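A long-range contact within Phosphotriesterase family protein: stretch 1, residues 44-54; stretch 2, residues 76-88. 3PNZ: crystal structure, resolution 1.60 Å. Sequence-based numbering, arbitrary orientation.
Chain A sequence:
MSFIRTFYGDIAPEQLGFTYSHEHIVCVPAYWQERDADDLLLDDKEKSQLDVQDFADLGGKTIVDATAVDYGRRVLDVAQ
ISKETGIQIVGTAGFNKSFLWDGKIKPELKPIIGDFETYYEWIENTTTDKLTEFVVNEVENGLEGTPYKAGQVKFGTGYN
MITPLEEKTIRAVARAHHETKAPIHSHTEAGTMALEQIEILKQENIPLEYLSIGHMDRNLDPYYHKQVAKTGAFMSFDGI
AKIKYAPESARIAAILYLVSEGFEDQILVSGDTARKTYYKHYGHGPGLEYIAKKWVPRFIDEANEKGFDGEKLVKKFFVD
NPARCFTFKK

Stretch 1, residues 44-54: DKEKSQLDVQD
Stretch 2, residues 76-88: LDVAQISKETGIQ

Two α-helices, residues 45-54 and 76-85, pack with their N-to-C directions 41° apart (signed crossing angle -41°) and their axes 10.0 Å apart at closest approach. The register advances by four residues on both sides: the CA atoms of Lys45 and Asp77 lie 6.0 Å apart, those of Gln49 and Ile81 5.7 Å, and those of Gln53 and Thr85 5.8 Å. Asp44 (chi1 t) caps the first helix, its OD1 accepting from Lys47 N at 3.1 Å.

Along stretch 2, Leu76 makes no contact. Asp77 (chi1 m) points sideways, and its OD1 comes within 3.8 Å of Lys45 CB. Val78 turns away. Gln80 (t, p) lays its CG 3.5 Å from Lys45 CE; its amide NE2 also donates to Glu84 OE2 at 3.1 Å, one helical turn on.

Ile81 (m, t) is the buried apolar centre. Its CB points sideways, yet its long, branched side chain reaches into a hole formed by Lys45, Ser48, Gln49 and Val52, with CD1 3.7 Å from Lys45 O and CG2 3.9 Å from Val52 CB. Reciprocally, Lys45 (t, m, t, t) fits among Asp77, Gln80, Ile81 and Glu84: its aliphatic CG packs 3.9 Å from Ile81 CG1, while its long chain carries the ammonium beyond the apolar patch.

There Glu84 (m, t) receives it. Its OE2 forms a salt bridge with Lys45 NZ at 2.7 Å, and its OE1 accepts from Gln49 NE2 at 2.9 Å, nearly linearly (168°). A carboxylate suits this place because its two oxygens serve two donors of the facing helix. Gln49 (t, t) uses both ends of its amide, since its OE1 accepts from Lys45 NZ at 2.7 Å. Lys45 NZ also forms a salt bridge with Glu46 OE2 at 2.9 Å, and a water donates to Glu46 OE1 and Glu84 OE1, each at 2.7 Å.

Thr85 (p) points toward stretch 1. Its methyl CG2 lies 3.8 Å from Gln49 CG and 3.6 Å from Gln53 OE1, while its OG1 donates to Ile81 O at 2.8 Å and accepts from Ile87 N at 3.1 Å, tying together the helix end. Two further waters link Gln53 (t, p) to the backbone oxygens of Glu84 and Thr85.

Gly86, at phi/psi 86/-1, breaks the helix; a CB here would jam against the preceding carbonyl. The chain then extends, and Ile87 (m, m; phi/psi -75/130) closes the apolar contact, its CG1 3.5 Å from Val52 CG1 (Val52 chi1 t).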

ATOM      1  N   ASP A  44       2.599  11.651  15.481  1.00 25.80           N
ATOM      2  CA  ASP A  44       2.473  11.337  16.906  1.00 27.79           C
ATOM      3  C   ASP A  44       2.286   9.840  17.137  1.00 27.30           C
ATOM      4  O   ASP A  44       1.188   9.309  16.982  1.00 26.42           O
ATOM      5  CB  ASP A  44       1.313  12.114  17.536  1.00 25.75           C
ATOM      6  CG  ASP A  44       1.289  12.012  19.055  1.00 33.44           C
ATOM      7  OD1 ASP A  44       1.459  10.897  19.602  1.00 31.91           O
ATOM      8  OD2 ASP A  44       1.098  13.059  19.706  1.00 34.61           O
ATOM      9  N   LYS A  45       3.360   9.167  17.539  1.00 23.84           N
ATOM     10  CA  LYS A  45       3.339   7.714  17.706  1.00 24.58           C
ATOM     11  C   LYS A  45       2.209   7.227  18.617  1.00 27.44           C
ATOM     12  O   LYS A  45       1.543   6.237  18.317  1.00 25.00           O
ATOM     13  CB  LYS A  45       4.709   7.219  18.204  1.00 26.13           C
ATOM     14  CG  LYS A  45       4.808   5.709  18.454  1.00 24.09           C
ATOM     15  CD  LYS A  45       4.351   5.332  19.863  1.00 26.20           C
ATOM     16  CE  LYS A  45       4.953   3.993  20.300  1.00 24.83           C
ATOM     17  NZ  LYS A  45       4.457   3.589  21.649  1.00 27.45           N
ATOM     18  N   GLU A  46       1.981   7.910  19.732  1.00 26.67           N
ATOM     19  CA  GLU A  46       0.976   7.429  20.675  1.00 25.03           C
ATOM     20  C   GLU A  46      -0.444   7.590  20.128  1.00 24.93           C
ATOM     21  O   GLU A  46      -1.317   6.757  20.395  1.00 26.93           O
ATOM     22  CB  GLU A  46       1.126   8.099  22.044  1.00 30.61           C
ATOM     23  CG  GLU A  46       2.467   7.807  22.740  1.00 30.71           C
ATOM     24  CD  GLU A  46       2.708   6.322  23.016  1.00 34.07           C
ATOM     25  OE1 GLU A  46       1.731   5.541  23.087  1.00 32.07           O
ATOM     26  OE2 GLU A  46       3.888   5.937  23.176  1.00 34.94           O
ATOM     27  N   LYS A  47      -0.672   8.648  19.352  1.00 25.97           N
ATOM     28  CA  LYS A  47      -1.981   8.839  18.723  1.00 26.07           C
ATOM     29  C   LYS A  47      -2.229   7.795  17.626  1.00 24.03           C
ATOM     30  O   LYS A  47      -3.301   7.188  17.575  1.00 21.76           O
ATOM     31  CB  LYS A  47      -2.147  10.267  18.188  1.00 27.76           C
ATOM     32  CG  LYS A  47      -2.274  11.316  19.293  1.00 25.78           C
ATOM     33  CD  LYS A  47      -2.461  12.724  18.740  1.00 31.30           C
ATOM     34  CE  LYS A  47      -2.595  13.730  19.875  1.00 33.26           C
ATOM     35  NZ  LYS A  47      -2.730  15.118  19.374  1.00 40.11           N
ATOM     36  N   SER A  48      -1.235   7.575  16.770  1.00 24.93           N
ATOM     37  CA  SER A  48      -1.354   6.534  15.754  1.00 21.96           C
ATOM     38  C   SER A  48      -1.622   5.200  16.420  1.00 23.72           C
ATOM     39  O   SER A  48      -2.468   4.425  15.972  1.00 21.69           O
ATOM     40  CB  SER A  48      -0.101   6.456  14.885  1.00 22.70           C
ATOM     41  OG  SER A  48       0.138   7.681  14.219  1.00 23.62           O
ATOM     42  N   GLN A  49      -0.915   4.943  17.518  1.00 23.34           N
ATOM     43  CA  GLN A  49      -1.066   3.676  18.223  1.00 24.47           C
ATOM     44  C   GLN A  49      -2.491   3.439  18.724  1.00 21.17           C
ATOM     45  O   GLN A  49      -2.991   2.313  18.701  1.00 24.55           O
ATOM     46  CB  GLN A  49      -0.061   3.575  19.376  1.00 23.86           C
ATOM     47  CG  GLN A  49      -0.227   2.310  20.189  1.00 22.99           C
ATOM     48  CD  GLN A  49       0.938   2.069  21.130  1.00 28.43           C
ATOM     49  OE1 GLN A  49       2.052   2.544  20.893  1.00 27.69           O
ATOM     50  NE2 GLN A  49       0.686   1.326  22.201  1.00 28.82           N
ATOM     51  N   LEU A  50      -3.158   4.494  19.175  1.00 21.14           N
ATOM     52  CA  LEU A  50      -4.526   4.344  19.655  1.00 23.68           C
ATOM     53  C   LEU A  50      -5.462   3.838  18.550  1.00 22.87           C
ATOM     54  O   LEU A  50      -6.335   3.008  18.810  1.00 23.98           O
ATOM     55  CB  LEU A  50      -5.034   5.647  20.265  1.00 25.86           C
ATOM     56  CG  LEU A  50      -4.353   6.025  21.583  1.00 29.04           C
ATOM     57  CD1 LEU A  50      -4.661   7.467  21.979  1.00 28.82           C
ATOM     58  CD2 LEU A  50      -4.768   5.063  22.679  1.00 31.81           C
ATOM     59  N   ASP A  51      -5.276   4.319  17.319  1.00 24.52           N
ATOM     60  CA  ASP A  51      -6.065   3.801  16.199  1.00 23.35           C
ATOM     61  C   ASP A  51      -5.718   2.338  15.884  1.00 21.20           C
ATOM     62  O   ASP A  51      -6.603   1.511  15.665  1.00 22.82           O
ATOM     63  CB  ASP A  51      -5.887   4.659  14.944  1.00 22.05           C
ATOM     64  CG  ASP A  51      -6.837   5.856  14.911  1.00 25.02           C
ATOM     65  OD1 ASP A  51      -7.783   5.859  14.082  1.00 23.65           O
ATOM     66  OD2 ASP A  51      -6.633   6.793  15.712  1.00 24.00           O
ATOM     67  N   VAL A  52      -4.432   2.024  15.849  1.00 21.97           N
ATOM     68  CA  VAL A  52      -4.017   0.646  15.599  1.00 20.37           C
ATOM     69  C   VAL A  52      -4.591  -0.280  16.681  1.00 21.33           C
ATOM     70  O   VAL A  52      -5.028  -1.400  16.398  1.00 21.91           O
ATOM     71  CB  VAL A  52      -2.481   0.523  15.517  1.00 23.78           C
ATOM     72  CG1 VAL A  52      -2.060  -0.943  15.364  1.00 24.90           C
ATOM     73  CG2 VAL A  52      -1.953   1.354  14.360  1.00 23.83           C
ATOM     74  N   GLN A  53      -4.615   0.200  17.921  1.00 25.67           N
ATOM     75  CA  GLN A  53      -5.213  -0.574  19.007  1.00 22.86           C
ATOM     76  C   GLN A  53      -6.716  -0.796  18.801  1.00 25.00           C
ATOM     77  O   GLN A  53      -7.235  -1.862  19.121  1.00 22.06           O
ATOM     78  CB  GLN A  53      -4.939   0.080  20.364  1.00 25.14           C
ATOM     79  CG  GLN A  53      -5.345  -0.772  21.564  1.00 26.10           C
ATOM     80  CD  GLN A  53      -4.536  -2.060  21.665  1.00 26.79           C
ATOM     81  OE1 GLN A  53      -3.309  -2.030  21.780  1.00 28.88           O
ATOM     82  NE2 GLN A  53      -5.218  -3.190  21.611  1.00 24.20           N
ATOM     83  N   ASP A  54      -7.421   0.201  18.262  1.00 23.07           N
ATOM     84  CA  ASP A  54      -8.831   0.013  17.930  1.00 21.51           C
ATOM     85  C   ASP A  54      -8.998  -1.140  16.939  1.00 21.78           C
ATOM     86  O   ASP A  54      -9.902  -1.966  17.069  1.00 23.86           O
ATOM     87  CB  ASP A  54      -9.429   1.282  17.322  1.00 24.06           C
ATOM     88  CG  ASP A  54      -9.629   2.389  18.340  1.00 28.80           C
ATOM     89  OD1 ASP A  54      -9.760   2.084  19.547  1.00 29.23           O
ATOM     90  OD2 ASP A  54      -9.668   3.569  17.926  1.00 28.36           O
ATOM     91  N   LEU A  76      11.032   3.123  13.182  1.00 24.44           N
ATOM     92  CA  LEU A  76      11.166   2.724  14.581  1.00 27.53           C
ATOM     93  C   LEU A  76       9.869   2.931  15.360  1.00 26.15           C
ATOM     94  O   LEU A  76       9.528   2.130  16.227  1.00 25.96           O
ATOM     95  CB  LEU A  76      12.337   3.446  15.260  1.00 25.51           C
ATOM     96  CG  LEU A  76      13.714   3.117  14.674  1.00 24.90           C
ATOM     97  CD1 LEU A  76      14.801   3.956  15.334  1.00 33.06           C
ATOM     98  CD2 LEU A  76      14.009   1.630  14.812  1.00 28.35           C
ATOM     99  N   ASP A  77       9.134   3.997  15.043  1.00 25.93           N
ATOM    100  CA  ASP A  77       7.863   4.258  15.716  1.00 23.75           C
ATOM    101  C   ASP A  77       6.827   3.207  15.330  1.00 22.60           C
ATOM    102  O   ASP A  77       6.070   2.725  16.168  1.00 24.04           O
ATOM    103  CB  ASP A  77       7.334   5.655  15.360  1.00 27.26           C
ATOM    104  CG  ASP A  77       8.157   6.776  15.983  1.00 33.20           C
ATOM    105  OD1 ASP A  77       8.386   6.740  17.211  1.00 32.73           O
ATOM    106  OD2 ASP A  77       8.562   7.701  15.248  1.00 35.45           O
ATOM    107  N   VAL A  78       6.783   2.869  14.047  1.00 23.14           N
ATOM    108  CA  VAL A  78       5.854   1.845  13.580  1.00 23.27           C
ATOM    109  C   VAL A  78       6.185   0.481  14.193  1.00 23.19           C
ATOM    110  O   VAL A  78       5.295  -0.257  14.607  1.00 23.14           O
ATOM    111  CB  VAL A  78       5.827   1.779  12.037  1.00 23.33           C
ATOM    112  CG1 VAL A  78       4.957   0.626  11.557  1.00 23.45           C
ATOM    113  CG2 VAL A  78       5.318   3.110  11.470  1.00 22.03           C
ATOM    114  N   ALA A  79       7.471   0.155  14.264  1.00 25.15           N
ATOM    115  CA  ALA A  79       7.896  -1.089  14.902  1.00 24.20           C
ATOM    116  C   ALA A  79       7.465  -1.123  16.365  1.00 26.05           C
ATOM    117  O   ALA A  79       6.987  -2.145  16.854  1.00 25.49           O
ATOM    118  CB  ALA A  79       9.412  -1.269  14.779  1.00 25.00           C
ATOM    119  N   GLN A  80       7.609   0.004  17.058  1.00 24.83           N
ATOM    120  CA  GLN A  80       7.210   0.073  18.461  1.00 26.65           C
ATOM    121  C   GLN A  80       5.702  -0.123  18.623  1.00 25.10           C
ATOM    122  O   GLN A  80       5.251  -0.799  19.543  1.00 26.13           O
ATOM    123  CB  GLN A  80       7.660   1.394  19.095  1.00 24.88           C
ATOM    124  CG  GLN A  80       7.412   1.457  20.592  1.00 26.95           C
ATOM    125  CD  GLN A  80       8.228   0.425  21.354  1.00 33.61           C
ATOM    126  OE1 GLN A  80       9.330   0.059  20.939  1.00 33.18           O
ATOM    127  NE2 GLN A  80       7.687  -0.055  22.469  1.00 31.67           N
ATOM    128  N   ILE A  81       4.921   0.454  17.710  1.00 24.38           N
ATOM    129  CA  ILE A  81       3.474   0.269  17.732  1.00 21.19           C
ATOM    130  C   ILE A  81       3.101  -1.197  17.529  1.00 21.35           C
ATOM    131  O   ILE A  81       2.243  -1.734  18.231  1.00 24.97           O
ATOM    132  CB  ILE A  81       2.788   1.140  16.652  1.00 21.58           C
ATOM    133  CG1 ILE A  81       2.992   2.627  16.975  1.00 22.35           C
ATOM    134  CG2 ILE A  81       1.306   0.814  16.565  1.00 26.08           C
ATOM    135  CD1 ILE A  81       2.451   3.591  15.912  1.00 21.76           C
ATOM    136  N   SER A  82       3.750  -1.837  16.560  1.00 22.72           N
ATOM    137  CA  SER A  82       3.549  -3.260  16.312  1.00 22.46           C
ATOM    138  C   SER A  82       3.805  -4.059  17.590  1.00 23.73           C
ATOM    139  O   SER A  82       2.979  -4.871  18.007  1.00 24.23           O
ATOM    140  CB  SER A  82       4.488  -3.745  15.210  1.00 21.13           C
ATOM    141  OG  SER A  82       4.278  -5.120  14.936  1.00 25.05           O
ATOM    142  N   LYS A  83       4.954  -3.813  18.205  1.00 25.89           N
ATOM    143  CA  LYS A  83       5.305  -4.498  19.447  1.00 25.90           C
ATOM    144  C   LYS A  83       4.244  -4.325  20.535  1.00 27.71           C
ATOM    145  O   LYS A  83       3.826  -5.299  21.162  1.00 29.61           O
ATOM    146  CB  LYS A  83       6.662  -4.015  19.957  1.00 27.72           C
ATOM    147  CG  LYS A  83       7.031  -4.583  21.320  1.00 35.14           C
ATOM    148  CD  LYS A  83       8.523  -4.831  21.434  1.00 40.61           C
ATOM    149  CE  LYS A  83       9.320  -3.543  21.350  1.00 40.24           C
ATOM    150  NZ  LYS A  83      10.750  -3.786  21.714  1.00 48.45           N
ATOM    151  N   GLU A  84       3.803  -3.089  20.752  1.00 24.82           N
ATOM    152  CA  GLU A  84       2.861  -2.793  21.832  1.00 27.17           C
ATOM    153  C   GLU A  84       1.429  -3.272  21.579  1.00 28.87           C
ATOM    154  O   GLU A  84       0.735  -3.670  22.510  1.00 28.43           O
ATOM    155  CB  GLU A  84       2.875  -1.299  22.188  1.00 27.32           C
ATOM    156  CG  GLU A  84       4.203  -0.791  22.734  1.00 29.04           C
ATOM    157  CD  GLU A  84       4.110   0.624  23.274  1.00 25.09           C
ATOM    158  OE1 GLU A  84       3.065   0.964  23.868  1.00 31.40           O
ATOM    159  OE2 GLU A  84       5.078   1.396  23.104  1.00 29.23           O
ATOM    160  N   THR A  85       0.982  -3.246  20.326  1.00 25.49           N
ATOM    161  CA  THR A  85      -0.394  -3.619  20.021  1.00 22.24           C
ATOM    162  C   THR A  85      -0.556  -5.074  19.610  1.00 23.44           C
ATOM    163  O   THR A  85      -1.653  -5.626  19.683  1.00 26.51           O
ATOM    164  CB  THR A  85      -0.956  -2.776  18.862  1.00 23.36           C
ATOM    165  OG1 THR A  85      -0.198  -3.050  17.677  1.00 22.61           O
ATOM    166  CG2 THR A  85      -0.885  -1.294  19.188  1.00 24.17           C
ATOM    167  N   GLY A  86       0.527  -5.684  19.142  1.00 23.11           N
ATOM    168  CA  GLY A  86       0.469  -7.042  18.634  1.00 26.40           C
ATOM    169  C   GLY A  86       0.076  -7.128  17.165  1.00 26.68           C
ATOM    170  O   GLY A  86       0.007  -8.224  16.599  1.00 25.47           O
ATOM    171  N   ILE A  87      -0.190  -5.983  16.539  1.00 21.35           N
ATOM    172  CA  ILE A  87      -0.561  -5.967  15.123  1.00 21.76           C
ATOM    173  C   ILE A  87       0.667  -6.198  14.259  1.00 19.08           C
ATOM    174  O   ILE A  87       1.695  -5.548  14.433  1.00 22.88           O
ATOM    175  CB  ILE A  87      -1.232  -4.627  14.723  1.00 21.10           C
ATOM    176  CG1 ILE A  87      -2.534  -4.436  15.502  1.00 21.49           C
ATOM    177  CG2 ILE A  87      -1.478  -4.561  13.207  1.00 21.48           C
ATOM    178  CD1 ILE A  87      -3.547  -5.531  15.268  1.00 22.88           C
ATOM    179  N   GLN A  88       0.557  -7.138  13.329  1.00 20.57           N
ATOM    180  CA  GLN A  88       1.642  -7.426  12.397  1.00 21.90           C
ATOM    181  C   GLN A  88       1.716  -6.336  11.339  1.00 19.42           C
ATOM    182  O   GLN A  88       0.684  -5.899  10.824  1.00 21.76           O
ATOM    183  CB  GLN A  88       1.421  -8.797  11.760  1.00 22.16           C
ATOM    184  CG  GLN A  88       1.434  -9.910  12.810  1.00 23.98           C
ATOM    185  CD  GLN A  88       0.942 -11.255  12.306  1.00 26.10           C
ATOM    186  OE1 GLN A  88       1.413 -12.302  12.762  1.00 25.12           O
ATOM    187  NE2 GLN A  88      -0.014 -11.242  11.390  1.00 22.52           N
TER
HETATM  188  O   HOH W   1       2.455   3.495  24.737  1.00 34.83           O
HETATM  189  O   HOH W   2      -3.628  -5.693  21.497  1.00 28.11           O
HETATM  190  O   HOH W   3      -1.922  -3.623  23.705  1.00 31.46           O